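Local coordinates for tryptophanyl-tRNA synthetase (Mycoplasma pneumoniae, PDB 2YY5), which catalyses the ATP-dependent attachment of tryptophan to tRNA(Trp) as a homodimeric class I aminoacyl-tRNA synthetase, at the interface of chains A and B. Numbering follows the deposited sequence. Chains: chain A/B, Tryptophanyl-tRNA synthetase.

The interface of chains A and B. Residues chain A 174-175, 339-340; chain B 51-54.
This patch is part of the two-fold symmetric interface of the homodimer, so a twin exists with the chains exchanged. The C-terminal ends of helices 158-175 and 311-340 of chain A meet loop residues B:Asp51 to B:Gln53 and B:Pro54, the first residue of helix 54-71. A:Lys174 buries the most surface here, 73 Å². From CB its chain leaves with CG anti to the backbone N (chi1 -156°) and bends at chi2. CD then lies over the centre of the A:Phe175 ring, 3.4 Å above its plane. CE passes beside the backbone carbonyl O of B:Phe52. A second bend, at chi4, turns the terminal amine NZ towards B:Asp51. NZ and carboxylate OD1 of B:Asp51 form a salt bridge at 3.4 Å; as a hydrogen bond it is weak. NZ of A:Lys174 also lies 3.3 Å from the amide nitrogen NE2 of B:Gln53, a proximity rather than a hydrogen bond, the two side chains crossing obliquely.

The other face of the A:Phe175 ring is covered by A:Phe340, whose CE1 sits over its centre. The two rings are nearly parallel (about 10°), and CZ of A:Phe175 in turn lies over the centre of the A:Phe340 ring. A:Phe175 is thus sandwiched within its own chain, which should limit its rotation. Its edge faces chain B: CZ of B:Phe52 lies in the plane of the A:Phe175 ring, 3.6 Å from CE2. The B:Phe52 side chain crosses those of A:Phe175 and A:Phe340 at about right angles. The ring planes of A:Phe175 and B:Phe52 are oblique, inclined by about 50°. B:Pro54 packs against the end of helix 311-340. Its CB lies 3.4 Å from the carbonyl O of A:Gly339. The carbonyl O of A:Phe340 lies 3.3 Å from CE1 of B:Phe52.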
# COMPACT_ATOMS: atom_id res chain seq x y z
N LYS A 174 2.63 20.15 -2.57
CA LYS A 174 1.48 19.97 -1.67
C LYS A 174 1.85 20.11 -0.19
O LYS A 174 1.16 20.78 0.57
CB LYS A 174 0.86 18.59 -1.90
CG LYS A 174 -0.61 18.47 -1.50
CD LYS A 174 -0.82 18.33 -0.02
CE LYS A 174 -2.31 18.28 0.33
NZ LYS A 174 -3.00 19.59 0.13
N PHE A 175 2.96 19.50 0.21
CA PHE A 175 3.36 19.54 1.61
C PHE A 175 4.54 20.42 2.01
O PHE A 175 4.87 20.49 3.19
CB PHE A 175 3.63 18.11 2.08
CG PHE A 175 2.49 17.17 1.83
CD1 PHE A 175 2.37 16.51 0.62
CD2 PHE A 175 1.54 16.94 2.82
CE1 PHE A 175 1.32 15.62 0.39
CE2 PHE A 175 0.49 16.05 2.60
CZ PHE A 175 0.38 15.39 1.38
N GLY A 339 5.21 15.85 7.56
CA GLY A 339 4.76 16.64 6.44
C GLY A 339 3.32 16.29 6.08
O GLY A 339 2.55 17.16 5.65
N PHE A 340 2.95 15.02 6.25
CA PHE A 340 1.60 14.56 5.96
C PHE A 340 0.73 14.68 7.21
O PHE A 340 -0.47 14.45 7.15
CB PHE A 340 1.59 13.09 5.52
CG PHE A 340 1.94 12.86 4.08
CD1 PHE A 340 3.15 13.31 3.55
CD2 PHE A 340 1.08 12.13 3.25
CE1 PHE A 340 3.49 13.04 2.23
CE2 PHE A 340 1.42 11.85 1.93
CZ PHE A 340 2.63 12.32 1.42
N ASP B 51 -7.68 14.23 -1.16
CA ASP B 51 -6.96 15.45 -0.83
C ASP B 51 -7.31 15.83 0.61
O ASP B 51 -8.46 15.72 1.02
CB ASP B 51 -7.34 16.58 -1.79
CG ASP B 51 -6.54 17.84 -1.56
OD1 ASP B 51 -5.30 17.77 -1.51
OD2 ASP B 51 -7.17 18.92 -1.42
N PHE B 52 -6.32 16.29 1.36
CA PHE B 52 -6.55 16.64 2.76
C PHE B 52 -5.48 17.63 3.23
O PHE B 52 -4.43 17.76 2.62
CB PHE B 52 -6.45 15.37 3.61
CG PHE B 52 -5.03 14.91 3.81
CD1 PHE B 52 -4.31 15.32 4.93
CD2 PHE B 52 -4.38 14.16 2.84
CE1 PHE B 52 -2.96 15.01 5.08
CE2 PHE B 52 -3.03 13.84 2.97
CZ PHE B 52 -2.32 14.27 4.10
N GLN B 53 -5.75 18.31 4.34
CA GLN B 53 -4.78 19.26 4.87
C GLN B 53 -4.10 18.67 6.11
O GLN B 53 -4.75 18.40 7.12
CB GLN B 53 -5.45 20.59 5.23
CG GLN B 53 -6.05 21.35 4.04
CD GLN B 53 -5.01 21.74 3.00
OE1 GLN B 53 -3.98 22.36 3.32
NE2 GLN B 53 -5.27 21.38 1.74
N PRO B 54 -2.78 18.46 6.04
CA PRO B 54 -2.04 17.90 7.18
C PRO B 54 -2.34 18.56 8.53
O PRO B 54 -2.27 17.92 9.58
CB PRO B 54 -0.57 18.04 6.75
CG PRO B 54 -0.61 19.07 5.65
CD PRO B 54 -1.87 18.76 4.92